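Local coordinates for protein NAD(P)H-flavin oxidoreductase (Staphylococcus epidermidis ATCC 12228, PDB 3GBH) that probably transfers electrons from NAD(P)H through a bound flavin mononucleotide, as a putative NAD(P)H:FMN oxidoreductase of the nitroreductase family, at residues Glu37-Lys41 with Thr153-Tyr159; Pro53-Val59 with Met85-Asp91; Lys67-Phe72 with Ile172-Ile176; Ala98-Gly103 with Lys116-Leu120. All blocks are in the same frame, centred on the assembly; numbering follows the deposited sequence.

Contact 1: Glu37-Lys41 with Thr153-Tyr159; sequences EIITK and TAKAHGY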
loop_
_atom_site.group_PDB
_atom_site.type_symbol
_atom_site.label_atom_id
_atom_site.label_comp_id
_atom_site.label_asym_id
_atom_site.label_seq_id
_atom_site.Cartn_x
_atom_site.Cartn_y
_atom_site.Cartn_z
ATOM N N GLU B 37 3.213 -20.184 27.811
ATOM C CA GLU B 37 3.269 -18.945 27.024
ATOM C C GLU B 37 2.414 -19.055 25.780
ATOM O O GLU B 37 1.606 -18.171 25.479
ATOM C CB GLU B 37 4.700 -18.614 26.588
ATOM C CG GLU B 37 5.591 -18.115 27.661
ATOM C CD GLU B 37 7.041 -17.875 27.156
ATOM O OE1 GLU B 37 7.214 -17.747 25.917
ATOM O OE2 GLU B 37 7.988 -17.815 27.980
ATOM N N ILE B 38 2.571 -20.164 25.062
ATOM C CA ILE B 38 1.749 -20.454 23.899
ATOM C C ILE B 38 0.256 -20.440 24.215
ATOM O O ILE B 38 -0.520 -19.802 23.524
ATOM C CB ILE B 38 2.167 -21.801 23.258
ATOM C CG1 ILE B 38 3.584 -21.681 22.658
ATOM C CG2 ILE B 38 1.148 -22.246 22.228
ATOM C CD1 ILE B 38 4.223 -23.054 22.270
ATOM N N ILE B 39 -0.159 -21.130 25.264
ATOM C CA ILE B 39 -1.588 -21.165 25.617
ATOM C C ILE B 39 -2.088 -19.805 26.128
ATOM O O ILE B 39 -3.202 -19.378 25.822
ATOM C CB ILE B 39 -1.865 -22.283 26.631
ATOM C CG1 ILE B 39 -1.622 -23.648 25.956
ATOM C CG2 ILE B 39 -3.325 -22.209 27.165
ATOM C CD1 ILE B 39 -1.516 -24.810 26.961
ATOM N N THR B 40 -1.275 -19.114 26.909
ATOM C CA THR B 40 -1.641 -17.784 27.363
ATOM C C THR B 40 -1.997 -16.869 26.150
ATOM O O THR B 40 -3.046 -16.234 26.153
ATOM C CB THR B 40 -0.522 -17.174 28.216
ATOM O OG1 THR B 40 -0.320 -17.980 29.388
ATOM C CG2 THR B 40 -0.849 -15.717 28.649
ATOM N N LYS B 41 -1.134 -16.818 25.130
ATOM C CA LYS B 41 -1.403 -16.041 23.907
ATOM C C LYS B 41 -2.592 -16.505 23.123
ATOM O O LYS B 41 -3.335 -15.706 22.593
ATOM C CB LYS B 41 -0.199 -16.072 22.975
ATOM C CG LYS B 41 0.935 -15.291 23.458
ATOM C CD LYS B 41 0.774 -13.816 23.097
ATOM C CE LYS B 41 1.798 -12.954 23.843
ATOM N NZ LYS B 41 1.148 -11.695 24.316
ATOM N N THR B 153 0.795 -19.031 17.102
ATOM C CA THR B 153 1.732 -18.742 18.204
ATOM C C THR B 153 2.757 -19.846 18.351
ATOM O O THR B 153 3.939 -19.582 18.559
ATOM C CB THR B 153 1.005 -18.514 19.567
ATOM O OG1 THR B 153 0.024 -17.493 19.390
ATOM C CG2 THR B 153 2.032 -18.055 20.634
ATOM N N ALA B 154 2.312 -21.095 18.212
ATOM C CA ALA B 154 3.247 -22.226 18.261
ATOM C C ALA B 154 4.324 -22.046 17.183
ATOM O O ALA B 154 5.552 -22.164 17.449
ATOM C CB ALA B 154 2.484 -23.559 18.080
ATOM N N LYS B 155 3.883 -21.688 15.979
ATOM C CA LYS B 155 4.826 -21.447 14.881
ATOM C C LYS B 155 5.769 -20.275 15.164
ATOM O O LYS B 155 6.953 -20.321 14.810
ATOM C CB LYS B 155 4.089 -21.240 13.572
ATOM C CG LYS B 155 4.982 -21.158 12.350
ATOM C CD LYS B 155 5.414 -22.517 11.874
ATOM C CE LYS B 155 6.842 -22.535 11.402
ATOM N NZ LYS B 155 7.682 -23.069 12.473
ATOM N N ALA B 156 5.274 -19.225 15.817
ATOM C CA ALA B 156 6.121 -18.074 16.164
ATOM C C ALA B 156 7.225 -18.468 17.138
ATOM O O ALA B 156 8.329 -17.860 17.168
ATOM C CB ALA B 156 5.255 -16.935 16.735
ATOM N N HIS B 157 6.946 -19.484 17.944
ATOM C CA HIS B 157 7.931 -20.043 18.889
ATOM C C HIS B 157 8.873 -21.042 18.259
ATOM O O HIS B 157 9.784 -21.534 18.926
ATOM C CB HIS B 157 7.222 -20.726 20.060
ATOM C CG HIS B 157 6.694 -19.777 21.075
ATOM N ND1 HIS B 157 7.156 -19.752 22.376
ATOM C CD2 HIS B 157 5.717 -18.843 20.995
ATOM C CE1 HIS B 157 6.494 -18.826 23.050
ATOM N NE2 HIS B 157 5.615 -18.263 22.236
ATOM N N GLY B 158 8.664 -21.358 16.995
ATOM C CA GLY B 158 9.597 -22.235 16.264
ATOM C C GLY B 158 9.075 -23.677 16.180
ATOM O O GLY B 158 9.740 -24.553 15.639
ATOM N N TYR B 159 7.876 -23.900 16.694
ATOM C CA TYR B 159 7.248 -25.235 16.689
ATOM C C TYR B 159 6.358 -25.395 15.463
ATOM O O TYR B 159 6.127 -24.429 14.723
ATOM C CB TYR B 159 6.440 -25.456 17.979
ATOM C CG TYR B 159 7.306 -25.397 19.192
ATOM C CD1 TYR B 159 8.403 -26.227 19.306
ATOM C CD2 TYR B 159 7.059 -24.498 20.219
ATOM C CE1 TYR B 159 9.232 -26.172 20.395
ATOM C CE2 TYR B 159 7.889 -24.436 21.334
ATOM C CZ TYR B 159 8.976 -25.287 21.422
ATOM O OH TYR B 159 9.853 -25.261 22.514
#
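Ile38 places its CG1 branch beside the backbone N (chi1 -67°) and runs on extended to CD1, while His157, with CG beside its own backbone N (chi1 -78°), brings its imidazole against helix 32-42, so that the two side chains run past one another head to tail. The contact joins that helix to the C-terminal end of helix 132-156 in the nitroreductase fold. A Schellman motif closes the long helix: Gly158 has positive phi, and Tyr159 N bonds back to Ala154 O at 3.0 Å. The evidence for a CH-pi contact is direct, since Ile38 CG1 sits 3.8 Å from the centroid of the His157 ring and only 5° off its normal. At the ring edge, in its plane, Glu37 OE1 approaches carbon CE1 of His157 at 3.1 Å without forming a hydrogen bond. The polar anchor of the imidazole is instead Glu34, which binds ND1 and so helps to fix the ring's rotation. Further along, Ile38 CD1 reaches CD2 of Tyr159 at 3.8 Å, and the hydroxyl of that tyrosine is bonded to Tyr28. Lys41 turns its amine away to Asn16 of the second subunit, leaving only the base of its chain to meet Thr153: Lys41 CB rests 3.8 Å from Thr153 CG2, the two side chains lying nearly perpendicular.

Contact 2: Pro53-Val59 with Met85-Asp91; sequences PWRIAVV and MLIIFGD
Strands 54-59 and 85-91 run antiparallel, their axes 4.6 Å apart at closest and 151° between directions, with paired N-H...O bonds at Arg55-Phe89, Ala57-Ile87 and Val59-Met85. Phe89 N to Arg55 O is nearly linear at 2.9 Å. Asp91 N adds a further bond, to Pro53 O. On the face bearing Trp54, Ile56, Val58, Leu86 and Ile88 the packing is mostly aliphatic: Val58 and Leu86 run alongside each other in the same sense, with Val58 CG1 and Leu86 CD2 3.7 Å apart. The other face carries Arg55, Ala57, Val59, Ile87, Phe89 and selenomethionine Met85, and the Phe89 ring turns its edge to Arg55 O and the Ala57 methyl. A bend at chi2 (-66°) folds Arg55 over Asp91, where Arg55 NH2 meets the anti lone pair of Asp91 OD2 at 2.9 Å in a salt bridge; the bond is bent (132° at the hydrogen), and the oxygen lies well off the guanidinium plane. A water accepts from Arg55 NE. Asp91 OD1 goes to Arg182, so this buried carboxylate serves two arginines. Ile56, Ala57 and Val58 also pair in a parallel ladder with a strand of the second subunit; the sheet thus continues across that interface, as in the nitroreductase fold.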
loop_
_atom_site.group_PDB
_atom_site.type_symbol
_atom_site.label_atom_id
_atom_site.label_comp_id
_atom_site.label_asym_id
_atom_site.label_seq_id
_atom_site.Cartn_x
_atom_site.Cartn_y
_atom_site.Cartn_z
ATOM N N PRO B 53 -15.145 -20.834 26.405
ATOM C CA PRO B 53 -15.588 -22.201 26.714
ATOM C C PRO B 53 -14.560 -23.318 26.423
ATOM O O PRO B 53 -14.858 -24.530 26.616
ATOM C CB PRO B 53 -16.783 -22.359 25.804
ATOM C CG PRO B 53 -16.394 -21.597 24.553
ATOM C CD PRO B 53 -15.633 -20.379 25.094
ATOM N N TRP B 54 -13.373 -22.939 25.963
ATOM C CA TRP B 54 -12.385 -23.910 25.528
ATOM C C TRP B 54 -11.711 -24.547 26.722
ATOM O O TRP B 54 -11.433 -23.875 27.721
ATOM C CB TRP B 54 -11.320 -23.273 24.649
ATOM C CG TRP B 54 -10.888 -21.903 25.092
ATOM C CD1 TRP B 54 -10.168 -21.590 26.201
ATOM C CD2 TRP B 54 -11.186 -20.659 24.440
ATOM N NE1 TRP B 54 -9.960 -20.233 26.264
ATOM C CE2 TRP B 54 -10.589 -19.638 25.199
ATOM C CE3 TRP B 54 -11.885 -20.318 23.282
ATOM C CZ2 TRP B 54 -10.682 -18.299 24.845
ATOM C CZ3 TRP B 54 -11.982 -18.990 22.926
ATOM C CH2 TRP B 54 -11.384 -17.999 23.687
ATOM N N ARG B 55 -11.418 -25.848 26.591
ATOM C CA ARG B 55 -10.704 -26.607 27.627
ATOM C C ARG B 55 -9.660 -27.470 26.934
ATOM O O ARG B 55 -9.998 -28.286 26.085
ATOM C CB ARG B 55 -11.679 -27.500 28.382
ATOM C CG ARG B 55 -12.866 -26.742 29.012
ATOM C CD ARG B 55 -12.479 -25.767 30.130
ATOM N NE ARG B 55 -13.689 -25.150 30.667
ATOM C CZ ARG B 55 -14.119 -23.926 30.379
ATOM N NH1 ARG B 55 -13.434 -23.109 29.586
ATOM N NH2 ARG B 55 -15.256 -23.512 30.904
ATOM N N ILE B 56 -8.400 -27.308 27.306
ATOM C CA ILE B 56 -7.282 -27.961 26.604
ATOM C C ILE B 56 -6.698 -29.109 27.452
ATOM O O ILE B 56 -6.164 -28.873 28.535
ATOM C CB ILE B 56 -6.163 -26.960 26.276
ATOM C CG1 ILE B 56 -6.729 -25.747 25.509
ATOM C CG2 ILE B 56 -5.033 -27.693 25.460
ATOM C CD1 ILE B 56 -5.710 -24.628 25.263
ATOM N N ALA B 57 -6.815 -30.346 26.951
ATOM C CA ALA B 57 -6.103 -31.499 27.510
ATOM C C ALA B 57 -4.767 -31.604 26.768
ATOM O O ALA B 57 -4.750 -31.886 25.568
ATOM C CB ALA B 57 -6.934 -32.803 27.352
ATOM N N VAL B 58 -3.661 -31.334 27.470
ATOM C CA VAL B 58 -2.328 -31.372 26.867
ATOM C C VAL B 58 -1.798 -32.778 27.148
ATOM O O VAL B 58 -1.247 -33.049 28.234
ATOM C CB VAL B 58 -1.409 -30.304 27.486
ATOM C CG1 VAL B 58 -0.041 -30.315 26.824
ATOM C CG2 VAL B 58 -2.074 -28.882 27.438
ATOM N N VAL B 59 -2.017 -33.688 26.193
ATOM C CA VAL B 59 -1.597 -35.069 26.352
ATOM C C VAL B 59 -0.118 -35.215 26.027
ATOM O O VAL B 59 0.276 -35.200 24.878
ATOM C CB VAL B 59 -2.431 -36.030 25.475
ATOM C CG1 VAL B 59 -1.962 -37.477 25.679
ATOM C CG2 VAL B 59 -3.913 -35.867 25.811
HETATM N N MSE B 85 -0.045 -34.055 22.283
HETATM C CA MSE B 85 -1.296 -33.994 21.524
HETATM C C MSE B 85 -2.296 -33.172 22.323
HETATM O O MSE B 85 -2.763 -33.598 23.386
HETATM C CB MSE B 85 -1.850 -35.389 21.288
HETATM C CG MSE B 85 -3.159 -35.414 20.494
HETATM SE SE MSE B 85 -2.978 -34.769 18.664
HETATM C CE MSE B 85 -2.179 -36.355 17.910
ATOM N N LEU B 86 -2.623 -31.998 21.808
ATOM C CA LEU B 86 -3.588 -31.117 22.438
ATOM C C LEU B 86 -4.961 -31.585 21.992
ATOM O O LEU B 86 -5.176 -31.743 20.806
ATOM C CB LEU B 86 -3.360 -29.673 22.005
ATOM C CG LEU B 86 -1.934 -29.120 22.109
ATOM C CD1 LEU B 86 -1.898 -27.633 21.771
ATOM C CD2 LEU B 86 -1.353 -29.362 23.484
ATOM N N ILE B 87 -5.860 -31.856 22.929
ATOM C CA ILE B 87 -7.251 -32.138 22.573
ATOM C C ILE B 87 -8.102 -31.028 23.168
ATOM O O ILE B 87 -8.120 -30.843 24.384
ATOM C CB ILE B 87 -7.709 -33.499 23.064
ATOM C CG1 ILE B 87 -6.688 -34.584 22.671
ATOM C CG2 ILE B 87 -9.105 -33.846 22.498
ATOM C CD1 ILE B 87 -7.011 -35.996 23.231
ATOM N N ILE B 88 -8.792 -30.284 22.302
ATOM C CA ILE B 88 -9.549 -29.119 22.719
ATOM C C ILE B 88 -11.024 -29.498 22.761
ATOM O O ILE B 88 -11.574 -29.995 21.793
ATOM C CB ILE B 88 -9.334 -27.949 21.770
ATOM C CG1 ILE B 88 -7.849 -27.539 21.757
ATOM C CG2 ILE B 88 -10.217 -26.756 22.162
ATOM C CD1 ILE B 88 -7.455 -26.780 20.520
ATOM N N PHE B 89 -11.617 -29.301 23.933
ATOM C CA PHE B 89 -12.991 -29.585 24.224
ATOM C C PHE B 89 -13.709 -28.253 24.424
ATOM O O PHE B 89 -13.093 -27.257 24.792
ATOM C CB PHE B 89 -13.095 -30.377 25.526
ATOM C CG PHE B 89 -12.588 -31.784 25.445
ATOM C CD1 PHE B 89 -11.233 -32.050 25.601
ATOM C CD2 PHE B 89 -13.473 -32.847 25.241
ATOM C CE1 PHE B 89 -10.759 -33.343 25.534
ATOM C CE2 PHE B 89 -13.032 -34.132 25.171
ATOM C CZ PHE B 89 -11.652 -34.402 25.317
ATOM N N GLY B 90 -15.008 -28.258 24.185
ATOM C CA GLY B 90 -15.859 -27.118 24.447
ATOM C C GLY B 90 -16.735 -27.459 25.645
ATOM O O GLY B 90 -17.270 -28.557 25.740
ATOM N N ASP B 91 -16.847 -26.536 26.584
ATOM C CA ASP B 91 -17.688 -26.739 27.777
ATOM C C ASP B 91 -19.109 -26.248 27.460
ATOM O O ASP B 91 -19.334 -25.063 27.281
ATOM C CB ASP B 91 -17.073 -25.968 28.948
ATOM C CG ASP B 91 -17.848 -26.079 30.211
ATOM O OD1 ASP B 91 -18.848 -26.852 30.320
ATOM O OD2 ASP B 91 -17.388 -25.412 31.141
HETATM O O HOH W 1 -14.721 -26.364 33.066
#

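Contact 3: Lys67-Phe72 with Ile172-Ile176; sequences KVKESF and IADII
The Phe72 ring is the flat group here, and Ile172 CD1 approaches it obliquely, 4.5 Å from Phe72 CE1. At the ring's edge, in its plane, lies Val68 O from the preceding turn, and Phe167 meets the ring with its own nearly parallel, about 10° between planes. The other evidence for close association is aliphatic, and no hydrogen bond spans the two segments. Val68 is the wedge: its CG1 branch, anti to the carbonyl carbon (chi1 -52°), enters among three isoleucines. Val68 CG1 lies 3.6 Å from Ile176 CG2 and 3.9 Å from Ile172 CD1, with both of those side chains crossing it at a slant, and 4.0 Å from Ile175 CG2. Ile175 CG2 also sits 3.4 Å from Lys67 O, against that backbone carbonyl. Ile172 owes its part to a CG1 anti to the backbone N (chi1 -168°), followed by a turn at chi2 that carries CD1 back to both Val68 and Ser71. Ser71 CB lies 4.2 Å from Ile172 CD1; the still shorter approach of the serine hydroxyl to Ile175 is too close to be read with confidence. Ser71 is tied through its backbone to Asp168, in the loop leading to helix 172-176. That short helix is wedged between this turn and the sheet: Ile172 packs on Ile87 and Pro185, Ile176 on Phe89 of strand 84-91, and Phe72 on Met85 and Ala188, while Leu213 of the second subunit touches Ile176.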
loop_
_atom_site.group_PDB
_atom_site.type_symbol
_atom_site.label_atom_id
_atom_site.label_comp_id
_atom_site.label_asym_id
_atom_site.label_seq_id
_atom_site.Cartn_x
_atom_site.Cartn_y
_atom_site.Cartn_z
ATOM N N LYS B 67 -3.114 -44.609 26.294
ATOM C CA LYS B 67 -4.552 -44.713 26.509
ATOM C C LYS B 67 -5.357 -44.183 25.353
ATOM O O LYS B 67 -6.411 -44.724 25.048
ATOM C CB LYS B 67 -4.979 -43.989 27.785
ATOM C CG LYS B 67 -4.606 -44.745 29.045
ATOM C CD LYS B 67 -5.045 -43.935 30.269
ATOM C CE LYS B 67 -4.950 -44.732 31.551
ATOM N NZ LYS B 67 -5.094 -43.836 32.747
ATOM N N VAL B 68 -4.885 -43.117 24.713
ATOM C CA VAL B 68 -5.646 -42.553 23.594
ATOM C C VAL B 68 -5.192 -43.096 22.227
ATOM O O VAL B 68 -5.725 -42.682 21.196
ATOM C CB VAL B 68 -5.605 -41.037 23.575
ATOM C CG1 VAL B 68 -6.014 -40.467 24.931
ATOM C CG2 VAL B 68 -4.243 -40.540 23.157
ATOM N N LYS B 69 -4.251 -44.043 22.213
ATOM C CA LYS B 69 -3.606 -44.435 20.968
ATOM C C LYS B 69 -4.636 -44.953 19.959
ATOM O O LYS B 69 -4.686 -44.476 18.840
ATOM C CB LYS B 69 -2.524 -45.482 21.240
ATOM C CG LYS B 69 -1.672 -45.900 20.029
ATOM C CD LYS B 69 -0.824 -47.151 20.368
ATOM N N GLU B 70 -5.471 -45.906 20.360
ATOM C CA GLU B 70 -6.447 -46.504 19.436
ATOM C C GLU B 70 -7.430 -45.450 18.921
ATOM O O GLU B 70 -7.823 -45.495 17.761
ATOM C CB GLU B 70 -7.181 -47.701 20.079
ATOM N N SER B 71 -7.782 -44.479 19.764
ATOM C CA SER B 71 -8.664 -43.388 19.350
ATOM C C SER B 71 -8.089 -42.464 18.270
ATOM O O SER B 71 -8.835 -41.680 17.689
ATOM C CB SER B 71 -9.059 -42.534 20.558
ATOM O OG SER B 71 -9.675 -43.337 21.550
ATOM N N PHE B 72 -6.780 -42.491 18.033
ATOM C CA PHE B 72 -6.224 -41.647 16.983
ATOM C C PHE B 72 -6.053 -42.338 15.656
ATOM O O PHE B 72 -5.714 -41.692 14.670
ATOM C CB PHE B 72 -4.969 -40.905 17.452
ATOM C CG PHE B 72 -5.306 -39.686 18.217
ATOM C CD1 PHE B 72 -5.616 -39.778 19.557
ATOM C CD2 PHE B 72 -5.412 -38.467 17.593
ATOM C CE1 PHE B 72 -6.002 -38.652 20.275
ATOM C CE2 PHE B 72 -5.786 -37.331 18.304
ATOM C CZ PHE B 72 -6.090 -37.420 19.639
ATOM N N ILE B 172 -13.564 -40.175 23.358
ATOM C CA ILE B 172 -12.340 -39.540 23.841
ATOM C C ILE B 172 -12.475 -38.899 25.234
ATOM O O ILE B 172 -11.556 -39.019 26.065
ATOM C CB ILE B 172 -11.765 -38.529 22.800
ATOM C CG1 ILE B 172 -10.339 -38.115 23.192
ATOM C CG2 ILE B 172 -12.731 -37.377 22.575
ATOM C CD1 ILE B 172 -9.317 -39.317 23.184
ATOM N N ALA B 173 -13.598 -38.231 25.504
ATOM C CA ALA B 173 -13.828 -37.637 26.846
ATOM C C ALA B 173 -13.731 -38.683 27.941
ATOM O O ALA B 173 -13.028 -38.498 28.942
ATOM C CB ALA B 173 -15.193 -36.908 26.927
ATOM N N ASP B 174 -14.436 -39.794 27.751
ATOM C CA ASP B 174 -14.401 -40.874 28.722
ATOM C C ASP B 174 -12.987 -41.421 28.947
ATOM O O ASP B 174 -12.617 -41.775 30.073
ATOM C CB ASP B 174 -15.310 -42.029 28.280
ATOM C CG ASP B 174 -16.798 -41.651 28.270
ATOM O OD1 ASP B 174 -17.244 -40.879 29.166
ATOM O OD2 ASP B 174 -17.518 -42.142 27.357
ATOM N N ILE B 175 -12.223 -41.547 27.865
ATOM C CA ILE B 175 -10.897 -42.148 27.921
ATOM C C ILE B 175 -9.957 -41.273 28.756
ATOM O O ILE B 175 -9.212 -41.769 29.573
ATOM C CB ILE B 175 -10.309 -42.405 26.488
ATOM C CG1 ILE B 175 -11.100 -43.513 25.789
ATOM C CG2 ILE B 175 -8.840 -42.801 26.562
ATOM C CD1 ILE B 175 -10.855 -43.620 24.295
ATOM N N ILE B 176 -10.012 -39.970 28.573
ATOM C CA ILE B 176 -9.092 -39.095 29.293
ATOM C C ILE B 176 -9.620 -38.627 30.648
ATOM O O ILE B 176 -8.868 -38.067 31.434
ATOM C CB ILE B 176 -8.618 -37.903 28.448
ATOM C CG1 ILE B 176 -9.707 -36.859 28.265
ATOM C CG2 ILE B 176 -8.118 -38.391 27.071
ATOM C CD1 ILE B 176 -9.232 -35.676 27.441
#

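Contact 4: Ala98-Gly103 with Lys116-Leu120; sequences AEQIYG and KAQLL
Tyr102 leans from helix 98-107 onto helix 113-128, and its atoms can be followed outward against Lys116, Leu120 and Leu119. The segments form a roughly antiparallel pair, with 143° between directions and axes 10.8 Å apart at closest, a wide spacing filled by side chains. With CG anti to the carbonyl carbon (chi1 -76°), Tyr102 first sets CB against the lysine chain, Tyr102 CB lying 3.8 Å from Lys116 CG. The ring then takes the Leu120 CD2 methyl over its centre, 3.9 Å from the centroid and 11° off the normal, which meets the geometry of a CH-pi contact. At the edge, in plane, Tyr102 CE2 meets Leu119 CD1 at 3.9 Å. The hydroxyl finally leaves the pair and bonds to Val49 O, between the flavin-lining residues Ser48 and Asn50. Leu120 CD2 is shared with Ala98, whose CB is also 3.9 Å away. Lys116 passes its CD 3.7 Å from Tyr102 C, then bends twice to bring Lys116 NZ 2.9 Å from Glu99 OE1, a salt bridge whose hydrogen bond is weak. Glu113 gives the same amine a second carboxylate. The chemistry thus divides in two: leucine methyls meet a buried aromatic ring over a face and at an edge, while an ion pair with an exposed glutamate joins the helices at the more exposed side of the pair, where the competition of water probably lessens its contribution.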
loop_
_atom_site.group_PDB
_atom_site.type_symbol
_atom_site.label_atom_id
_atom_site.label_comp_id
_atom_site.label_asym_id
_atom_site.label_seq_id
_atom_site.Cartn_x
_atom_site.Cartn_y
_atom_site.Cartn_z
ATOM N N ALA B 98 -19.137 -17.618 34.430
ATOM C CA ALA B 98 -19.514 -16.226 34.172
ATOM C C ALA B 98 -19.204 -15.314 35.363
ATOM O O ALA B 98 -18.627 -14.242 35.194
ATOM C CB ALA B 98 -20.994 -16.137 33.811
ATOM N N GLU B 99 -19.562 -15.745 36.568
ATOM C CA GLU B 99 -19.359 -14.915 37.747
ATOM C C GLU B 99 -17.869 -14.645 37.926
ATOM O O GLU B 99 -17.469 -13.520 38.199
ATOM C CB GLU B 99 -19.987 -15.541 38.995
ATOM C CG GLU B 99 -21.554 -15.522 39.011
ATOM C CD GLU B 99 -22.147 -14.101 39.158
ATOM O OE1 GLU B 99 -21.368 -13.138 39.439
ATOM O OE2 GLU B 99 -23.396 -13.961 39.004
ATOM N N GLN B 100 -17.050 -15.673 37.699
ATOM C CA GLN B 100 -15.592 -15.546 37.827
ATOM C C GLN B 100 -15.011 -14.570 36.834
ATOM O O GLN B 100 -14.247 -13.681 37.214
ATOM C CB GLN B 100 -14.910 -16.905 37.613
ATOM C CG GLN B 100 -13.415 -16.856 37.823
ATOM C CD GLN B 100 -12.716 -18.150 37.455
ATOM O OE1 GLN B 100 -13.360 -19.167 37.154
ATOM N NE2 GLN B 100 -11.375 -18.115 37.470
ATOM N N ILE B 101 -15.361 -14.765 35.556
ATOM C CA ILE B 101 -14.837 -13.984 34.447
ATOM C C ILE B 101 -15.227 -12.522 34.598
ATOM O O ILE B 101 -14.378 -11.596 34.557
ATOM C CB ILE B 101 -15.381 -14.554 33.069
ATOM C CG1 ILE B 101 -14.772 -15.932 32.774
ATOM C CG2 ILE B 101 -15.041 -13.649 31.887
ATOM C CD1 ILE B 101 -15.455 -16.675 31.594
ATOM N N TYR B 102 -16.521 -12.305 34.780
ATOM C CA TYR B 102 -17.032 -10.947 34.848
ATOM C C TYR B 102 -16.602 -10.302 36.152
ATOM O O TYR B 102 -16.287 -9.111 36.180
ATOM C CB TYR B 102 -18.534 -10.923 34.619
ATOM C CG TYR B 102 -18.890 -11.104 33.141
ATOM C CD1 TYR B 102 -18.592 -12.280 32.448
ATOM C CD2 TYR B 102 -19.498 -10.089 32.446
ATOM C CE1 TYR B 102 -18.920 -12.425 31.071
ATOM C CE2 TYR B 102 -19.830 -10.215 31.108
ATOM C CZ TYR B 102 -19.545 -11.367 30.422
ATOM O OH TYR B 102 -19.878 -11.438 29.087
ATOM N N GLY B 103 -16.519 -11.099 37.204
ATOM C CA GLY B 103 -15.968 -10.648 38.484
ATOM C C GLY B 103 -14.535 -10.141 38.335
ATOM O O GLY B 103 -14.163 -9.106 38.899
ATOM N N LYS B 116 -21.692 -5.031 35.307
ATOM C CA LYS B 116 -21.554 -6.484 35.285
ATOM C C LYS B 116 -22.937 -7.142 35.526
ATOM O O LYS B 116 -23.296 -8.051 34.817
ATOM C CB LYS B 116 -20.538 -6.994 36.287
ATOM C CG LYS B 116 -20.669 -8.486 36.524
ATOM C CD LYS B 116 -19.790 -9.005 37.631
ATOM C CE LYS B 116 -20.499 -9.011 38.915
ATOM N NZ LYS B 116 -21.184 -10.214 39.371
ATOM N N ALA B 117 -23.672 -6.669 36.521
ATOM C CA ALA B 117 -24.981 -7.238 36.883
ATOM C C ALA B 117 -25.960 -7.119 35.713
ATOM O O ALA B 117 -26.693 -8.066 35.410
ATOM C CB ALA B 117 -25.533 -6.576 38.128
ATOM N N GLN B 118 -25.934 -5.973 35.030
ATOM C CA GLN B 118 -26.830 -5.736 33.905
ATOM C C GLN B 118 -26.497 -6.672 32.768
ATOM O O GLN B 118 -27.391 -7.187 32.127
ATOM C CB GLN B 118 -26.772 -4.266 33.428
ATOM C CG GLN B 118 -27.299 -3.224 34.405
ATOM C CD GLN B 118 -28.750 -3.455 34.820
ATOM O OE1 GLN B 118 -29.529 -4.052 34.094
ATOM N NE2 GLN B 118 -29.100 -3.008 36.002
ATOM N N LEU B 119 -25.209 -6.890 32.514
ATOM C CA LEU B 119 -24.780 -7.781 31.445
ATOM C C LEU B 119 -25.191 -9.233 31.742
ATOM O O LEU B 119 -25.781 -9.924 30.891
ATOM C CB LEU B 119 -23.262 -7.719 31.249
ATOM C CG LEU B 119 -22.668 -6.473 30.603
ATOM C CD1 LEU B 119 -21.151 -6.537 30.766
ATOM C CD2 LEU B 119 -23.068 -6.396 29.115
ATOM N N LEU B 120 -24.875 -9.697 32.947
ATOM C CA LEU B 120 -25.186 -11.085 33.300
ATOM C C LEU B 120 -26.696 -11.320 33.380
ATOM O O LEU B 120 -27.140 -12.429 33.117
ATOM C CB LEU B 120 -24.504 -11.500 34.608
ATOM C CG LEU B 120 -22.963 -11.590 34.537
ATOM C CD1 LEU B 120 -22.427 -11.990 35.886
ATOM C CD2 LEU B 120 -22.482 -12.539 33.454
#

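Overall arrangement
Contact 2 lies nearest the centre of the chain and contact 4 farthest from it, and their chemistry follows: a buried ladder of backbone bonds in the first, an aromatic-leucine cluster with a more exposed ion pair in the second. Contacts 1 and 3 are buried contacts without a hydrogen bond across them, and both touch contact 2 through different residues. Ile39 of helix 32-42 packs on Ile56 and Val58, whereas Ile176 meets Ala57, so the strands are sandwiched between the two. Contact 4 touches none of the others; it is about 7 Å from contact 2 at the nearest atoms. Contacts 1 and 2 reach the second subunit through several residues, contact 3 through Ile176, contact 4 through Gln100 and Ile101 of its first helix.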